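Local coordinates for periplasmic solute binding protein (Pectobacterium atrosepticum, PDB 4RY1) that probably binds a sugar in the periplasm and delivers it to an ABC-type importer, at residues L99-V104 and S284-L289; L174-M179 and G184-D189; N370-Q375 and L406-R411. All blocks are in the same frame, centred on the assembly; numbering follows the deposited sequence. Where two conformers were deposited one is given.

Contact 1 of 3, residues L99-V104 and S284-L289; sequences LKTADV and SKPSSL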
ATOM      1  N   LEU A  99       0.081   7.682 -14.790  1.00 16.14           N
ATOM      2  CA  LEU A  99      -0.817   7.064 -15.779  1.00 18.76           C
ATOM      3  C   LEU A  99      -0.257   5.779 -16.378  1.00 16.22           C
ATOM      4  O   LEU A  99      -0.993   4.819 -16.609  1.00 19.82           O
ATOM      5  CB  LEU A  99      -1.156   8.042 -16.902  1.00 19.30           C
ATOM      6  CG  LEU A  99      -1.840   9.324 -16.440  1.00 18.47           C
ATOM      7  CD1 LEU A  99      -2.256  10.145 -17.649  1.00 21.93           C
ATOM      8  CD2 LEU A  99      -3.053   8.993 -15.568  1.00 19.59           C
ATOM      9  N   LYS A 100       1.049   5.755 -16.611  1.00 19.17           N
ATOM     10  CA  LYS A 100       1.688   4.576 -17.179  1.00 17.59           C
ATOM     11  C   LYS A 100       1.440   3.334 -16.299  1.00 17.75           C
ATOM     12  O   LYS A 100       1.231   2.234 -16.837  1.00 19.10           O
ATOM     13  CB  LYS A 100       3.184   4.830 -17.407  1.00 22.30           C
ATOM     14  CG  LYS A 100       3.961   3.661 -18.003  1.00 30.41           C
ATOM     15  CD  LYS A 100       3.581   3.322 -19.442  1.00 39.35           C
ATOM     16  CE  LYS A 100       4.766   2.691 -20.167  1.00 57.13           C
ATOM     17  NZ  LYS A 100       4.457   2.242 -21.553  1.00 59.70           N
ATOM     18  N   THR A 101       1.402   3.514 -14.972  1.00 18.30           N
ATOM     19  CA  THR A 101       1.230   2.392 -14.028  1.00 19.05           C
ATOM     20  C   THR A 101      -0.080   1.637 -14.264  1.00 16.53           C
ATOM     21  O   THR A 101      -0.202   0.490 -13.884  1.00 17.53           O
ATOM     22  CB  THR A 101       1.228   2.812 -12.516  1.00 20.67           C
ATOM     23  OG1 THR A 101       0.053   3.569 -12.206  1.00 21.28           O
ATOM     24  CG2 THR A 101       2.467   3.624 -12.142  1.00 22.27           C
ATOM     25  N   ALA A 102      -1.064   2.310 -14.835  1.00 14.56           N
ATOM     26  CA  ALA A 102      -2.413   1.725 -15.014  1.00 14.81           C
ATOM     27  C   ALA A 102      -2.745   1.362 -16.461  1.00 12.74           C
ATOM     28  O   ALA A 102      -3.882   0.989 -16.767  1.00 14.76           O
ATOM     29  CB  ALA A 102      -3.477   2.658 -14.451  1.00 17.00           C
ATOM     30  N   ASP A 103      -1.748   1.470 -17.338  1.00 13.56           N
ATOM     31  CA  ASP A 103      -1.912   1.088 -18.736  1.00 14.71           C
ATOM     32  C   ASP A 103      -1.785  -0.417 -18.868  1.00 13.89           C
ATOM     33  O   ASP A 103      -0.926  -1.014 -18.265  1.00 15.71           O
ATOM     34  CB  ASP A 103      -0.838   1.721 -19.615  1.00 16.62           C
ATOM     35  CG  ASP A 103      -1.000   1.360 -21.060  1.00 18.40           C
ATOM     36  OD1 ASP A 103      -1.912   1.923 -21.684  1.00 20.72           O
ATOM     37  OD2 ASP A 103      -0.249   0.492 -21.565  1.00 19.72           O
ATOM     38  N   VAL A 104      -2.665  -1.001 -19.670  1.00 13.16           N
ATOM     39  CA  VAL A 104      -2.531  -2.389 -20.129  1.00 14.10           C
ATOM     40  C   VAL A 104      -2.698  -2.363 -21.639  1.00 14.54           C
ATOM     41  O   VAL A 104      -3.772  -2.054 -22.157  1.00 15.01           O
ATOM     42  CB  VAL A 104      -3.518  -3.385 -19.478  1.00 13.94           C
ATOM     43  CG1 VAL A 104      -3.364  -4.788 -20.077  1.00 15.91           C
ATOM     44  CG2 VAL A 104      -3.309  -3.440 -17.973  1.00 16.17           C
ATOM     45  N   SER A 284       7.096   2.346  -4.563  1.00 13.79           N
ATOM     46  CA  SER A 284       5.928   3.181  -4.806  1.00 13.38           C
ATOM     47  C   SER A 284       4.943   2.535  -5.757  1.00 14.37           C
ATOM     48  O   SER A 284       5.318   1.744  -6.625  1.00 16.38           O
ATOM     49  CB  SER A 284       6.321   4.544  -5.382  1.00 15.18           C
ATOM     50  OG  SER A 284       7.328   5.205  -4.630  1.00 17.72           O
ATOM     51  N   LYS A 285       3.681   2.925  -5.599  1.00 13.37           N
ATOM     52  CA  LYS A 285       2.604   2.470  -6.494  1.00 13.29           C
ATOM     53  C   LYS A 285       1.400   3.362  -6.298  1.00 12.46           C
ATOM     54  O   LYS A 285       1.353   4.150  -5.353  1.00 12.57           O
ATOM     55  CB  LYS A 285       2.189   1.039  -6.181  1.00 14.38           C
ATOM     56  CG  LYS A 285       1.468   0.861  -4.854  1.00 13.62           C
ATOM     57  CD  LYS A 285       0.858  -0.519  -4.704  1.00 14.43           C
ATOM     58  CE  LYS A 285      -0.073  -0.594  -3.512  1.00 15.84           C
ATOM     59  NZ  LYS A 285      -0.827  -1.892  -3.462  1.00 18.35           N
ATOM     60  N   PRO A 286       0.408   3.262  -7.190  1.00 11.22           N
ATOM     61  CA  PRO A 286      -0.848   3.959  -6.878  1.00 10.93           C
ATOM     62  C   PRO A 286      -1.465   3.443  -5.610  1.00 12.05           C
ATOM     63  O   PRO A 286      -1.531   2.229  -5.416  1.00 13.24           O
ATOM     64  CB  PRO A 286      -1.747   3.631  -8.072  1.00 12.86           C
ATOM     65  CG  PRO A 286      -0.807   3.274  -9.179  1.00 14.80           C
ATOM     66  CD  PRO A 286       0.318   2.563  -8.472  1.00 13.45           C
ATOM     67  N   SER A 287      -1.974   4.329  -4.766  1.00 11.76           N
ATOM     68  CA  SER A 287      -2.641   3.865  -3.549  1.00 12.04           C
ATOM     69  C   SER A 287      -3.946   3.137  -3.867  1.00 12.29           C
ATOM     70  O   SER A 287      -4.369   2.267  -3.118  1.00 13.11           O
ATOM     71  CB  SER A 287      -2.958   5.020  -2.608  1.00 13.47           C
ATOM     72  OG  SER A 287      -4.012   5.827  -3.104  1.00 16.47           O
ATOM     73  N   SER A 288      -4.557   3.552  -4.970  0.50 11.46           N
ATOM     74  CA  SER A 288      -5.805   3.020  -5.510  0.50 11.57           C
ATOM     75  C   SER A 288      -6.079   3.772  -6.799  0.50  9.98           C
ATOM     76  O   SER A 288      -5.474   4.824  -7.055  0.50 11.00           O
ATOM     77  CB  SER A 288      -6.978   3.182  -4.538  0.50 12.32           C
ATOM     78  OG  SER A 288      -7.060   2.076  -3.629  0.50 11.56           O
ATOM     79  N   LEU A 289      -7.006   3.231  -7.579  1.00 12.05           N
ATOM     80  CA  LEU A 289      -7.418   3.793  -8.864  1.00 12.15           C
ATOM     81  C   LEU A 289      -8.921   3.896  -8.847  1.00 11.55           C
ATOM     82  O   LEU A 289      -9.572   3.119  -8.153  1.00 10.91           O
ATOM     83  CB  LEU A 289      -7.061   2.868 -10.052  1.00 12.50           C
ATOM     84  CG  LEU A 289      -5.687   2.197 -10.089  1.00 16.01           C
ATOM     85  CD1 LEU A 289      -5.596   1.179 -11.226  1.00 20.22           C
ATOM     86  CD2 LEU A 289      -4.656   3.236 -10.319  1.00 23.44           C
TER

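Contact 2 of 3, residues L174-M179 and G184-D189; sequences LGRSYM and GIDMID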
ATOM      1  N   LEU A 174       9.785  -5.012   2.631  1.00 13.63           N
ATOM      2  CA  LEU A 174      11.003  -4.486   3.258  1.00 13.76           C
ATOM      3  C   LEU A 174      12.246  -5.280   2.779  1.00 15.21           C
ATOM      4  O   LEU A 174      13.279  -4.707   2.416  1.00 16.20           O
ATOM      5  CB  LEU A 174      10.894  -4.547   4.779  1.00 16.02           C
ATOM      6  CG  LEU A 174      11.989  -3.832   5.584  1.00 15.27           C
ATOM      7  CD1 LEU A 174      11.919  -2.326   5.434  1.00 17.28           C
ATOM      8  CD2 LEU A 174      11.917  -4.214   7.056  1.00 16.33           C
ATOM      9  N   GLY A 175      12.096  -6.599   2.774  1.00 13.87           N
ATOM     10  CA  GLY A 175      13.126  -7.520   2.275  1.00 15.47           C
ATOM     11  C   GLY A 175      13.406  -7.250   0.801  1.00 19.81           C
ATOM     12  O   GLY A 175      14.557  -7.194   0.370  1.00 19.61           O
ATOM     13  N   ARG A 176      12.343  -7.102   0.014  1.00 16.23           N
ATOM     14  CA  ARG A 176      12.486  -6.762  -1.412  1.00 16.90           C
ATOM     15  C   ARG A 176      13.292  -5.476  -1.606  1.00 18.26           C
ATOM     16  O   ARG A 176      14.135  -5.388  -2.521  1.00 19.33           O
ATOM     17  CB  ARG A 176      11.115  -6.606  -2.065  1.00 18.62           C
ATOM     18  CG  ARG A 176      11.221  -6.298  -3.550  1.00 22.76           C
ATOM     19  CD  ARG A 176      10.473  -5.054  -3.918  1.00 24.36           C
ATOM     20  NE  ARG A 176      10.679  -4.602  -5.288  1.00 19.13           N
ATOM     21  CZ  ARG A 176      11.101  -3.392  -5.608  1.00 18.78           C
ATOM     22  NH1 ARG A 176      11.307  -2.480  -4.674  1.00 22.37           N
ATOM     23  NH2 ARG A 176      11.270  -3.068  -6.886  1.00 21.34           N
ATOM     24  N   SER A 177      13.036  -4.474  -0.765  1.00 17.67           N
ATOM     25  CA  SER A 177      13.727  -3.190  -0.864  1.00 19.01           C
ATOM     26  C   SER A 177      15.223  -3.387  -0.550  1.00 20.87           C
ATOM     27  O   SER A 177      16.109  -2.901  -1.278  1.00 22.05           O
ATOM     28  CB  SER A 177      13.072  -2.152   0.074  1.00 19.58           C
ATOM     29  OG  SER A 177      13.581  -0.849  -0.097  1.00 24.13           O
ATOM     30  N   TYR A 178      15.492  -4.135   0.514  1.00 19.26           N
ATOM     31  CA  TYR A 178      16.863  -4.525   0.866  1.00 19.96           C
ATOM     32  C   TYR A 178      17.592  -5.193  -0.308  1.00 20.66           C
ATOM     33  O   TYR A 178      18.722  -4.831  -0.659  1.00 22.43           O
ATOM     34  CB  TYR A 178      16.856  -5.476   2.068  1.00 20.48           C
ATOM     35  CG  TYR A 178      18.206  -6.085   2.410  1.00 21.93           C
ATOM     36  CD1 TYR A 178      19.156  -5.359   3.129  1.00 26.22           C
ATOM     37  CD2 TYR A 178      18.517  -7.404   2.054  1.00 28.52           C
ATOM     38  CE1 TYR A 178      20.383  -5.913   3.458  1.00 25.97           C
ATOM     39  CE2 TYR A 178      19.738  -7.970   2.398  1.00 28.55           C
ATOM     40  CZ  TYR A 178      20.667  -7.216   3.096  1.00 27.06           C
ATOM     41  OH  TYR A 178      21.900  -7.742   3.433  1.00 30.88           O
ATOM     42  N   MET A 179      16.935  -6.177  -0.899  1.00 19.68           N
ATOM     43  CA  MET A 179      17.530  -6.944  -2.000  1.00 22.12           C
ATOM     44  C   MET A 179      17.707  -6.110  -3.266  1.00 21.40           C
ATOM     45  O   MET A 179      18.637  -6.335  -4.045  1.00 22.14           O
ATOM     46  CB  MET A 179      16.713  -8.194  -2.298  1.00 20.97           C
ATOM     47  CG  MET A 179      16.633  -9.182  -1.139  1.00 19.80           C
ATOM     48  SD  MET A 179      18.174 -10.104  -0.711  1.00 16.44           S
ATOM     49  CE  MET A 179      18.219 -11.275  -2.077  1.00 22.16           C
ATOM     50  N   GLY A 184      20.211  -4.773  -7.064  1.00 25.26           N
ATOM     51  CA  GLY A 184      19.649  -4.031  -8.196  1.00 67.47           C
ATOM     52  C   GLY A 184      18.690  -4.839  -9.051  1.00 29.79           C
ATOM     53  O   GLY A 184      18.511  -4.537 -10.246  1.00 21.95           O
ATOM     54  N   ILE A 185      18.071  -5.863  -8.459  1.00 21.94           N
ATOM     55  CA  ILE A 185      17.058  -6.664  -9.145  1.00 20.65           C
ATOM     56  C   ILE A 185      15.783  -6.724  -8.300  1.00 20.59           C
ATOM     57  O   ILE A 185      15.824  -6.494  -7.081  1.00 21.29           O
ATOM     58  CB  ILE A 185      17.533  -8.092  -9.505  1.00 23.65           C
ATOM     59  CG1 ILE A 185      17.755  -8.966  -8.269  1.00 27.24           C
ATOM     60  CG2 ILE A 185      18.817  -8.010 -10.316  1.00 27.79           C
ATOM     61  CD1 ILE A 185      17.688 -10.451  -8.581  1.00 24.84           C
ATOM     62  N   ASP A 186      14.670  -7.034  -8.969  1.00 20.55           N
ATOM     63  CA  ASP A 186      13.365  -7.223  -8.330  1.00 20.38           C
ATOM     64  C   ASP A 186      13.179  -8.698  -7.982  1.00 20.32           C
ATOM     65  O   ASP A 186      13.912  -9.567  -8.434  1.00 21.86           O
ATOM     66  CB  ASP A 186      12.219  -6.752  -9.245  1.00 19.65           C
ATOM     67  CG  ASP A 186      10.852  -6.788  -8.547  1.00 18.89           C
ATOM     68  OD1 ASP A 186      10.786  -6.375  -7.372  1.00 21.70           O
ATOM     69  OD2 ASP A 186       9.884  -7.314  -9.139  1.00 22.67           O
ATOM     70  N   MET A 187      12.199  -8.943  -7.120  1.00 17.70           N
ATOM     71  CA  MET A 187      11.757 -10.274  -6.716  1.00 19.76           C
ATOM     72  C   MET A 187      11.083 -11.097  -7.829  1.00 19.76           C
ATOM     73  O   MET A 187      11.142 -12.325  -7.805  1.00 21.10           O
ATOM     74  CB  MET A 187      10.793 -10.075  -5.520  1.00 25.29           C
ATOM     75  CG  MET A 187      10.242 -11.303  -4.822  1.00 27.41           C
ATOM     76  SD  MET A 187       9.075 -10.817  -3.500  1.00 20.80           S
ATOM     77  CE  MET A 187      10.277 -10.111  -2.385  1.00 51.11           C
ATOM     78  N   ILE A 188      10.433 -10.418  -8.788  1.00 19.56           N
ATOM     79  CA  ILE A 188       9.614 -11.094  -9.831  1.00 19.48           C
ATOM     80  C   ILE A 188      10.254 -10.930 -11.219  1.00 20.54           C
ATOM     81  O   ILE A 188      10.680  -9.835 -11.579  1.00 22.66           O
ATOM     82  CB  ILE A 188       8.173 -10.520  -9.913  1.00 18.41           C
ATOM     83  CG1 ILE A 188       7.518 -10.435  -8.526  1.00 20.60           C
ATOM     84  CG2 ILE A 188       7.319 -11.295 -10.919  1.00 19.70           C
ATOM     85  CD1 ILE A 188       7.268 -11.783  -7.890  1.00 20.11           C
ATOM     86  N   ASP A 189      10.298 -12.029 -11.967  1.00 19.24           N
ATOM     87  CA  ASP A 189      10.618 -12.026 -13.407  1.00 21.78           C
ATOM     88  C   ASP A 189       9.332 -12.321 -14.165  1.00 21.14           C
ATOM     89  O   ASP A 189       8.963 -13.480 -14.316  1.00 22.52           O
ATOM     90  CB  ASP A 189      11.698 -13.073 -13.767  1.00 22.12           C
ATOM     91  CG  ASP A 189      12.196 -12.927 -15.195  1.00 26.79           C
ATOM     92  OD1 ASP A 189      11.410 -12.489 -16.062  1.00 27.74           O
ATOM     93  OD2 ASP A 189      13.363 -13.264 -15.466  1.00 31.27           O
TER
HETATM   94  O   HOH W   1      14.244  -6.949  -4.885  1.00 20.34           O

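Contact 3 of 3, residues N370-Q375 and L406-R411; sequences NQELVQ and LKRAIR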
ATOM      1  N   ASN A 370       0.469 -10.622  -4.996  1.00 14.91           N
ATOM      2  CA  ASN A 370      -0.474 -11.716  -5.265  1.00 15.65           C
ATOM      3  C   ASN A 370      -0.874 -12.344  -3.925  1.00 14.52           C
ATOM      4  O   ASN A 370       0.008 -12.659  -3.124  1.00 16.25           O
ATOM      5  CB  ASN A 370       0.169 -12.749  -6.200  1.00 17.53           C
ATOM      6  CG  ASN A 370      -0.665 -14.001  -6.373  1.00 17.71           C
ATOM      7  OD1 ASN A 370      -0.658 -14.872  -5.511  1.00 19.14           O
ATOM      8  ND2 ASN A 370      -1.347 -14.121  -7.509  1.00 20.68           N
ATOM      9  N   GLN A 371      -2.164 -12.540  -3.683  1.00 16.43           N
ATOM     10  CA  GLN A 371      -2.603 -12.962  -2.346  1.00 16.73           C
ATOM     11  C   GLN A 371      -2.102 -14.377  -2.014  1.00 15.82           C
ATOM     12  O   GLN A 371      -1.722 -14.633  -0.878  1.00 16.31           O
ATOM     13  CB  GLN A 371      -4.126 -12.903  -2.199  1.00 25.60           C
ATOM     14  N   GLU A 372      -2.120 -15.294  -2.986  1.00 16.43           N
ATOM     15  CA  GLU A 372      -1.556 -16.638  -2.742  1.00 17.82           C
ATOM     16  C   GLU A 372      -0.077 -16.589  -2.404  1.00 16.54           C
ATOM     17  O   GLU A 372       0.415 -17.296  -1.521  1.00 18.33           O
ATOM     18  CB  GLU A 372      -1.715 -17.544  -3.957  1.00 21.39           C
ATOM     19  CG  GLU A 372      -3.088 -18.120  -4.110  1.00 26.00           C
ATOM     20  CD  GLU A 372      -3.168 -19.148  -5.237  1.00 29.45           C
ATOM     21  OE1 GLU A 372      -3.761 -18.823  -6.276  1.00 67.07           O
ATOM     22  OE2 GLU A 372      -2.611 -20.256  -5.097  1.00 33.10           O
ATOM     23  N   LEU A 373       0.656 -15.765  -3.137  1.00 16.90           N
ATOM     24  CA  LEU A 373       2.094 -15.610  -2.876  1.00 15.88           C
ATOM     25  C   LEU A 373       2.325 -15.065  -1.452  1.00 15.39           C
ATOM     26  O   LEU A 373       3.173 -15.542  -0.705  1.00 16.59           O
ATOM     27  CB  LEU A 373       2.715 -14.718  -3.942  1.00 18.32           C
ATOM     28  CG  LEU A 373       4.220 -14.504  -3.863  1.00 19.58           C
ATOM     29  CD1 LEU A 373       4.804 -14.379  -5.270  1.00 28.20           C
ATOM     30  CD2 LEU A 373       4.610 -13.290  -3.031  1.00 30.92           C
ATOM     31  N   VAL A 374       1.590 -14.019  -1.102  1.00 14.24           N
ATOM     32  CA  VAL A 374       1.741 -13.404   0.213  1.00 14.05           C
ATOM     33  C   VAL A 374       1.366 -14.391   1.324  1.00 14.51           C
ATOM     34  O   VAL A 374       2.020 -14.436   2.357  1.00 14.21           O
ATOM     35  CB  VAL A 374       0.907 -12.124   0.320  1.00 14.49           C
ATOM     36  CG1 VAL A 374       0.827 -11.616   1.750  1.00 15.77           C
ATOM     37  CG2 VAL A 374       1.479 -11.064  -0.608  1.00 15.47           C
ATOM     38  N   GLN A 375       0.327 -15.189   1.105  1.00 14.70           N
ATOM     39  CA  GLN A 375      -0.037 -16.229   2.086  1.00 16.45           C
ATOM     40  C   GLN A 375       0.991 -17.347   2.198  1.00 15.30           C
ATOM     41  O   GLN A 375       1.268 -17.813   3.299  1.00 17.53           O
ATOM     42  CB  GLN A 375      -1.433 -16.789   1.815  1.00 18.71           C
ATOM     43  CG  GLN A 375      -2.510 -15.797   2.227  1.00 23.53           C
ATOM     44  CD  GLN A 375      -2.326 -15.270   3.652  1.00 25.63           C
ATOM     45  OE1 GLN A 375      -2.285 -16.054   4.608  1.00 29.99           O
ATOM     46  NE2 GLN A 375      -2.187 -13.942   3.800  1.00 28.43           N
ATOM     47  N   LEU A 406       2.891 -18.274  -9.616  1.00 18.20           N
ATOM     48  CA  LEU A 406       3.179 -17.293 -10.671  1.00 20.60           C
ATOM     49  C   LEU A 406       2.906 -17.801 -12.079  1.00 20.25           C
ATOM     50  O   LEU A 406       2.505 -17.040 -12.947  1.00 21.64           O
ATOM     51  CB  LEU A 406       4.602 -16.745 -10.532  1.00 19.37           C
ATOM     52  CG  LEU A 406       4.864 -15.926  -9.253  1.00 20.96           C
ATOM     53  CD1 LEU A 406       6.321 -15.514  -9.211  1.00 23.94           C
ATOM     54  CD2 LEU A 406       4.003 -14.667  -9.114  1.00 21.41           C
ATOM     55  N   LYS A 407       3.104 -19.088 -12.309  1.00 25.73           N
ATOM     56  CA  LYS A 407       2.783 -19.641 -13.629  1.00 24.01           C
ATOM     57  C   LYS A 407       1.283 -19.598 -13.919  1.00 25.76           C
ATOM     58  O   LYS A 407       0.855 -19.500 -15.062  1.00 29.43           O
ATOM     59  CB  LYS A 407       3.340 -21.051 -13.749  1.00 30.30           C
ATOM     60  CG  LYS A 407       4.776 -21.009 -14.235  1.00 52.86           C
ATOM     61  CD  LYS A 407       4.789 -20.978 -15.756  1.00 72.19           C
ATOM     62  CE  LYS A 407       6.081 -20.453 -16.357  1.00 81.33           C
ATOM     63  NZ  LYS A 407       5.912 -20.207 -17.821  1.00 54.18           N
ATOM     64  N   ARG A 408       0.495 -19.656 -12.856  1.00 23.14           N
ATOM     65  CA  ARG A 408      -0.950 -19.471 -12.940  1.00 25.05           C
ATOM     66  C   ARG A 408      -1.342 -18.004 -13.088  1.00 24.94           C
ATOM     67  O   ARG A 408      -2.194 -17.652 -13.904  1.00 29.03           O
ATOM     68  CB  ARG A 408      -1.643 -20.084 -11.717  1.00 30.89           C
ATOM     69  CG  ARG A 408      -2.221 -21.463 -11.979  1.00 33.31           C
ATOM     70  CD  ARG A 408      -3.076 -21.961 -10.829  1.00 43.35           C
ATOM     71  NE  ARG A 408      -2.343 -22.075  -9.566  1.00 84.13           N
ATOM     72  CZ  ARG A 408      -2.497 -21.266  -8.519  1.00 52.95           C
ATOM     73  NH1 ARG A 408      -3.349 -20.246  -8.571  1.00 45.11           N
ATOM     74  NH2 ARG A 408      -1.775 -21.462  -7.419  1.00 68.27           N
ATOM     75  N   ALA A 409      -0.713 -17.161 -12.276  1.00 22.53           N
ATOM     76  CA  ALA A 409      -1.096 -15.748 -12.152  1.00 21.82           C
ATOM     77  C   ALA A 409      -0.608 -14.871 -13.304  1.00 22.26           C
ATOM     78  O   ALA A 409      -1.290 -13.940 -13.732  1.00 22.53           O
ATOM     79  CB  ALA A 409      -0.571 -15.189 -10.837  1.00 22.59           C
ATOM     80  N   ILE A 410       0.597 -15.149 -13.771  1.00 21.86           N
ATOM     81  CA  ILE A 410       1.222 -14.338 -14.822  1.00 21.23           C
ATOM     82  C   ILE A 410       1.092 -14.970 -16.192  1.00 33.04           C
ATOM     83  O   ILE A 410       1.465 -16.134 -16.385  1.00 36.38           O
ATOM     84  CB  ILE A 410       2.728 -14.183 -14.604  1.00 20.28           C
ATOM     85  CG1 ILE A 410       3.004 -13.696 -13.187  1.00 19.59           C
ATOM     86  CG2 ILE A 410       3.322 -13.284 -15.691  1.00 23.63           C
ATOM     87  CD1 ILE A 410       4.458 -13.433 -12.876  1.00 19.74           C
ATOM     88  N   ARG A 411       0.626 -14.194 -17.161  1.00 37.40           N
ATOM     89  CA  ARG A 411       0.477 -14.727 -18.518  1.00 33.59           C
ATOM     90  C   ARG A 411       0.786 -13.736 -19.616  1.00 59.17           C
ATOM     91  O   ARG A 411       1.335 -14.122 -20.648  1.00 79.26           O
ATOM     92  CB  ARG A 411      -0.922 -15.254 -18.675  1.00 42.34           C
ATOM     93  CG  ARG A 411      -1.217 -16.263 -17.588  1.00 40.79           C
ATOM     94  CD  ARG A 411      -2.591 -16.089 -17.032  1.00 36.00           C
ATOM     95  NE  ARG A 411      -3.279 -17.363 -17.100  1.00 54.89           N
ATOM     96  CZ  ARG A 411      -4.588 -17.483 -17.252  1.00 52.79           C
ATOM     97  NH1 ARG A 411      -5.351 -16.400 -17.333  1.00 56.77           N
ATOM     98  NH2 ARG A 411      -5.138 -18.689 -17.322  1.00 69.96           N
ATOM     99  OXT ARG A 411       0.498 -12.545 -19.502  1.00 80.88           O
TER

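Contact 1 of 3, residues L99-V104 and S284-L289
The hydroxyl of Thr101 points at the CG corner of the Pro286 ring, and the pair illustrates how a turn can meet a strand through side chains, which make the direct contact between the two segments. Thr101 OG1 lies 3.2 Å from Pro286 CG and 3.9 Å from Pro286 CD, so it addresses the outer corner of the pyrrolidine ring. The hydroxyl stands between the backbone N and the carbonyl carbon of its own residue (chi1 69°), and this turns OG1 to the proline while the methyl CG2 sits beside the backbone N. Thr101 CB follows behind, 3.9 Å from Pro286 CG. One residue on, the methyl of Ala102 faces Leu289, with Ala102 CB 4.1 Å from Leu289 CD1, a purely apolar touch through one branch of the leucine.

The two pairs sit where the type I beta turn from Lys100 to Asp103 leads out of helix 96-100, and the turn is pinned by Asp103 N to Lys100 O, 3.1 Å. Across from it, strand 284-292 turns a corner at Ser287, and Pro286 and Leu289, to either side of it in sequence, both point toward the turn. This strand belongs to the mixed sheet of the periplasmic binding protein fold. Trp66 ties the two sides together, since its NE1 hydrogen-bonds to Thr101 O and its side chain also touches Pro286.

Thr101 OG1 has its polar partner in Ala98 O, back in the helix. Pro286 therefore offers only carbon to an oxygen already bonded elsewhere, and the contact rests on close packing in a buried setting.

Contact 2 of 3, residues L174-M179 and G184-D189
Arg176 and Asp186 form a salt bridge between helix 169-183 and the loop that follows it, where the chain leaves the helix and doubles back; Asp186 also makes an Asx turn. Arg176 NE gives its hydrogen to Asp186 OD1 over 2.7 Å, at an N-H...O angle of 159°. The oxygen lies near the guanidinium plane and is met nearly along its C-O bond, yet the two flat groups are turned 59° apart. Arg176 NH2 adds a weak bond to the same oxygen, Asp186 OD1, at 3.4 Å, so a single carboxylate oxygen takes both. Beside this pair the methyl of Met187 packs on the aliphatic root of the arginine, Met187 CE lying 3.6 Å from Arg176 CB; a bend at the last torsion (chi3 -70°) brings it there.

Further bonds position both charged groups. Asp186 OD2 accepts from Ile188 N at 3.2 Å, approached from above the carboxylate plane, which makes the Asx turn just as the chain enters strand 188-189. On the arginine side, NH2 also donates to the backbone oxygens of Val362 and Ala363, which join the helix to a distant part of the chain. Gly184, with positive phi, is where the chain leaves the helix and starts back along it. A water bridges the two backbones, donating to Arg176 O at 2.8 Å and to Ile185 O at 2.7 Å.

Contact 3 of 3, residues N370-Q375 and L406-R411
The N-terminal end of helix 371-385, capped by Asn370, packs against the C-terminal end of helix 391-409, and three side-chain pairs join them. Outermost, Glu372 and Arg408 form a two-pronged, end-on salt bridge. Arg408 NH1 reaches Glu372 OE1 at 2.7 Å, almost straight at 171°, on the syn lone pair of that oxygen. Arg408 NH2 reaches Glu372 OE2, also at 2.7 Å and on the syn side, but 24° out of the carboxylate plane. The carboxylate and guanidinium are nearly coplanar, although the two side chains cross at about a right angle. Beyond CG the glutamate is extended, whereas the arginine bends at chi3 to present its end.

Between the helices Asn370 ND2 sits 3.6 Å from Ala409 CB, the amide nitrogen against a methyl. Deeper in, Leu373 CD1 and Leu406 CD2 pack at 3.9 Å, one branch of each leucine meeting the other. With CG anti to the backbone N (chi1 172°), the amide of Asn370 can also work as an N-cap, its oxygen holding the first turn of its own helix: Leu373 N donates to Asn370 OD1 at 2.9 Å, in the carbonyl plane and on a lone pair. Both helices belong to the C-terminal, largely helical part of this solute-binding protein, where the chain between the segments is mostly helix.

The apolar packing continues past the two segments, with Leu172 of helix 169-183 lying against Leu373.

How the contacts relate
The three contacts spread over the binding-protein fold, with contacts 1 and 2, and likewise contacts 1 and 3, having centres about 19 Å apart. Along the chain, contact 2 falls between the two segments of contact 1, while contact 3 comes after both. Contact 1 lies at the large mixed sheet; contact 2 joins helix 169-183 to the loop and short strand after it, and contact 3 joins the ends of two helices, its centre about 16 Å from that of contact 2. These last two touch directly: Ile188 CD1 packs on Leu406 CD1 at 4.1 Å, and Ile188 CG2 on Ile410 CD1 at the same distance. Helix 371-385 also touches helix 169-183, so late-chain helices pack against mid-chain elements.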